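Local coordinates for penicillin-binding protein A (Mycobacterium tuberculosis, PDB 3UPN) that catalyses peptidoglycan cross-linking in the cell wall as a serine D,D-transpeptidase and is acylated by beta-lactams such as the carbapenem imipenem, at the IM2 site. Sequence-based numbering; all coordinates share one arbitrary frame.

The IM2 site. Residues 192-193, 232, 252, 254, 381-382, 395-398, 444. With IM2 ((5R)-5-[(1S,2R)-1-formyl-2-hydroxypropyl]-3-[(2-{[(E)-iminomethyl]amino}ethyl)sulfanyl]-4,5-dihydro-1H-pyrrole-2-carbox ylic acid), chain B.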
ATOM      1  N   GLY A 192       4.539  -6.479 -12.135  1.00 40.39           N
ATOM      2  CA  GLY A 192       5.253  -6.159 -13.386  1.00 41.41           C
ATOM      3  C   GLY A 192       6.683  -5.666 -13.162  1.00 41.82           C
ATOM      4  O   GLY A 192       7.419  -6.222 -12.331  1.00 40.74           O
ATOM      5  N   SER A 193       7.055  -4.602 -13.878  1.00 42.11           N
ATOM      6  CA  SER A 193       8.413  -4.034 -13.824  1.00 42.92           C
ATOM      7  C   SER A 193       8.953  -3.749 -12.407  1.00 40.72           C
ATOM      8  O   SER A 193      10.166  -3.814 -12.181  1.00 40.24           O
ATOM      9  CB  SER A 193       8.522  -2.778 -14.723  1.00 44.63           C
ATOM     10  OG  SER A 193       8.752  -3.097 -16.107  1.00 51.08           O
ATOM     11  N   TYR A 232       9.918  -3.850 -24.619  1.00 73.48           N
ATOM     12  CA  TYR A 232       8.948  -2.857 -25.050  1.00 74.58           C
ATOM     13  C   TYR A 232       9.525  -2.078 -26.238  1.00 75.58           C
ATOM     14  O   TYR A 232      10.590  -1.466 -26.115  1.00 75.62           O
ATOM     15  CB  TYR A 232       8.671  -1.917 -23.874  1.00 74.12           C
ATOM     16  CG  TYR A 232       7.380  -1.137 -23.931  1.00 75.25           C
ATOM     17  CD1 TYR A 232       6.238  -1.666 -24.537  1.00 76.33           C
ATOM     18  CD2 TYR A 232       7.287   0.119 -23.331  1.00 75.67           C
ATOM     19  CE1 TYR A 232       5.044  -0.950 -24.572  1.00 76.87           C
ATOM     20  CE2 TYR A 232       6.101   0.839 -23.351  1.00 76.60           C
ATOM     21  CZ  TYR A 232       4.984   0.299 -23.976  1.00 76.68           C
ATOM     22  OH  TYR A 232       3.811   1.011 -24.001  1.00 77.54           O
ATOM     23  N   SER A 252      14.755  -0.515 -17.680  1.00 52.04           N
ATOM     24  CA  SER A 252      13.713  -1.531 -17.494  1.00 52.43           C
ATOM     25  C   SER A 252      13.560  -2.475 -18.686  1.00 53.45           C
ATOM     26  O   SER A 252      12.450  -2.708 -19.164  1.00 53.97           O
ATOM     27  CB  SER A 252      12.372  -0.866 -17.159  1.00 52.29           C
ATOM     28  OG  SER A 252      11.578  -1.704 -16.336  1.00 52.53           O
ATOM     29  N   ASN A 254      13.472  -6.089 -20.520  1.00 52.81           N
ATOM     30  CA  ASN A 254      12.834  -7.319 -20.065  1.00 51.57           C
ATOM     31  C   ASN A 254      13.675  -8.555 -20.252  1.00 50.47           C
ATOM     32  O   ASN A 254      13.810  -9.341 -19.319  1.00 50.06           O
ATOM     33  CB  ASN A 254      11.483  -7.529 -20.746  1.00 52.38           C
ATOM     34  CG  ASN A 254      10.360  -6.776 -20.067  1.00 53.07           C
ATOM     35  OD1 ASN A 254      10.538  -6.179 -19.002  1.00 52.71           O
ATOM     36  ND2 ASN A 254       9.190  -6.800 -20.686  1.00 54.40           N
ATOM     37  N   ALA A 381      13.237   8.152 -15.772  1.00 53.66           N
ATOM     38  CA  ALA A 381      11.771   8.263 -15.803  1.00 54.30           C
ATOM     39  C   ALA A 381      11.244   9.641 -16.241  1.00 56.02           C
ATOM     40  O   ALA A 381      11.977  10.641 -16.234  1.00 57.17           O
ATOM     41  CB  ALA A 381      11.187   7.867 -14.434  1.00 52.90           C
ATOM     42  N   GLN A 382       9.973   9.680 -16.646  1.00 56.67           N
ATOM     43  CA  GLN A 382       9.283  10.943 -16.933  1.00 57.95           C
ATOM     44  C   GLN A 382       9.342  11.800 -15.667  1.00 57.28           C
ATOM     45  O   GLN A 382       9.172  11.288 -14.571  1.00 56.67           O
ATOM     46  CB  GLN A 382       7.834  10.665 -17.345  1.00 58.35           C
ATOM     47  CG  GLN A 382       7.288  11.587 -18.433  1.00 60.88           C
ATOM     48  CD  GLN A 382       6.390  12.705 -17.898  1.00 64.17           C
ATOM     49  OE1 GLN A 382       5.593  12.500 -16.965  1.00 64.17           O
ATOM     50  NE2 GLN A 382       6.504  13.896 -18.504  1.00 64.72           N
ATOM     51  N   LYS A 395      11.105   2.896  -8.761  1.00 37.41           N
ATOM     52  CA  LYS A 395      10.898   1.969  -9.856  1.00 37.42           C
ATOM     53  C   LYS A 395       9.460   2.118 -10.390  1.00 38.30           C
ATOM     54  O   LYS A 395       8.487   1.837  -9.677  1.00 36.81           O
ATOM     55  CB  LYS A 395      11.168   0.530  -9.429  1.00 36.74           C
ATOM     56  CG  LYS A 395      11.170  -0.478 -10.574  1.00 37.45           C
ATOM     57  CD  LYS A 395      12.402  -0.314 -11.468  1.00 38.79           C
ATOM     58  CE  LYS A 395      12.344  -1.193 -12.707  1.00 39.36           C
ATOM     59  NZ  LYS A 395      11.556  -0.551 -13.804  1.00 39.56           N
ATOM     60  N   THR A 396       9.353   2.580 -11.635  1.00 38.87           N
ATOM     61  CA  THR A 396       8.098   2.620 -12.372  1.00 40.90           C
ATOM     62  C   THR A 396       7.868   1.267 -13.041  1.00 41.32           C
ATOM     63  O   THR A 396       8.782   0.451 -13.131  1.00 41.74           O
ATOM     64  CB  THR A 396       8.116   3.705 -13.477  1.00 41.64           C
ATOM     65  OG1 THR A 396       9.173   3.419 -14.398  1.00 44.51           O
ATOM     66  CG2 THR A 396       8.353   5.085 -12.899  1.00 42.13           C
ATOM     67  N   GLY A 397       6.657   1.028 -13.521  1.00 41.66           N
ATOM     68  CA  GLY A 397       6.377  -0.192 -14.254  1.00 42.59           C
ATOM     69  C   GLY A 397       4.937  -0.378 -14.695  1.00 43.51           C
ATOM     70  O   GLY A 397       4.044   0.354 -14.264  1.00 42.90           O
ATOM     71  N   THR A 398       4.730  -1.367 -15.560  1.00 44.76           N
ATOM     72  CA  THR A 398       3.398  -1.788 -15.988  1.00 46.70           C
ATOM     73  C   THR A 398       3.228  -3.263 -15.653  1.00 47.53           C
ATOM     74  O   THR A 398       4.211  -3.965 -15.391  1.00 47.14           O
ATOM     75  CB  THR A 398       3.155  -1.561 -17.512  1.00 47.63           C
ATOM     76  OG1 THR A 398       4.024  -2.412 -18.279  1.00 48.31           O
ATOM     77  CG2 THR A 398       3.397  -0.107 -17.891  1.00 47.40           C
ATOM     78  N   ALA A 444       4.280   7.387 -16.496  1.00 47.99           N
ATOM     79  CA  ALA A 444       3.555   8.523 -17.074  1.00 48.65           C
ATOM     80  C   ALA A 444       2.337   8.935 -16.246  1.00 47.65           C
ATOM     81  O   ALA A 444       2.131  10.128 -16.008  1.00 48.17           O
ATOM     82  CB  ALA A 444       3.152   8.230 -18.507  1.00 49.67           C
TER
HETATM   83  C7  IM2 B 800       7.705  -3.468 -16.936  1.00 56.87           C
HETATM   84  C2  IM2 B 800       7.730   0.375 -18.806  1.00 67.49           C
HETATM   85  C6  IM2 B 800       7.403  -2.856 -18.311  1.00 60.44           C
HETATM   86  C5  IM2 B 800       8.447  -1.885 -18.903  1.00 63.48           C
HETATM   87  C3  IM2 B 800       8.690   0.210 -17.899  1.00 67.16           C
HETATM   88  O7  IM2 B 800       6.954  -4.342 -16.523  1.00 58.92           O
HETATM   89  C61 IM2 B 800       6.942  -3.941 -19.319  1.00 60.96           C
HETATM   90  O62 IM2 B 800       6.915  -5.260 -18.751  1.00 60.68           O
HETATM   91  C62 IM2 B 800       7.741  -3.989 -20.622  1.00 62.28           C
HETATM   92  N4  IM2 B 800       9.020  -1.070 -17.830  1.00 65.38           N
HETATM   93  C31 IM2 B 800       9.349   1.218 -17.075  1.00 68.38           C
HETATM   94  O31 IM2 B 800      10.366   1.816 -17.510  1.00 68.95           O
HETATM   95  O32 IM2 B 800       8.870   1.457 -15.948  1.00 69.46           O
HETATM   96  S21 IM2 B 800       6.615   1.631 -18.890  1.00 69.76           S
HETATM   97  C22 IM2 B 800       7.399   3.211 -19.054  1.00 68.88           C
HETATM   98  C23 IM2 B 800       7.003   4.123 -17.892  1.00 68.93           C
HETATM   99  N24 IM2 B 800       7.977   5.213 -17.879  1.00 68.89           N
HETATM  100  C25 IM2 B 800       8.042   5.970 -16.920  1.00 67.77           C
HETATM  101  N26 IM2 B 800       7.886   6.784 -16.019  1.00 66.49           N
HETATM  102  C1  IM2 B 800       7.732  -0.806 -19.737  1.00 65.49           C
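Imipenem, its beta-lactam ring opened, is bound in the transpeptidase active site as IM2, forming the acyl-enzyme through the ester between Ser193 OG and IM2 C7 (1.4 Å). Ser193, the nucleophile, is the second residue of the 3-10 helix 192-195; its short side chain (chi1 -83°) places ester oxygen OG on the acyl carbon. The shortest polar contacts surround this ester and the pyrroline carboxylate. Ser252 belongs to the SXN motif; its small hydroxyl can serve two donors, Lys395 NZ to Ser252 OG at 2.8 Å and, weakly, ring nitrogen N4. Lys395 begins the KTG motif on strand 393-399: its long chain, CG anti to the backbone N (chi1 -171°) and bent at chi2 and chi4, brings amine NZ to Ser252. Lys395 NZ also bonds Thr396 O in the carbonyl plane at 3.0 Å. A long salt bridge, Lys395 NZ to IM2 O32 (4.0 Å), could steady the carboxylate. Thr396 is two-faced: OG1 (chi1 60°) donates to IM2 O32 at 2.5 Å, while CG2 turns towards the amidine tail. The core is closely packed too: Tyr232 offers its flat, apolar face, at the CD2 rim, to ring carbon C1, displaced beyond that pyrroline edge, and Thr398 sets its compact methyl CG2 against sulfur S21. Towards the tail the grip loosens: Ala381, Gln382 and Ala444 give small, distant contacts. The hydroxyethyl end is also lightly held, Asn254's amide donating a weak hydrogen bond from Asn254 ND2 to hydroxyl IM2 O62 at 3.4 Å.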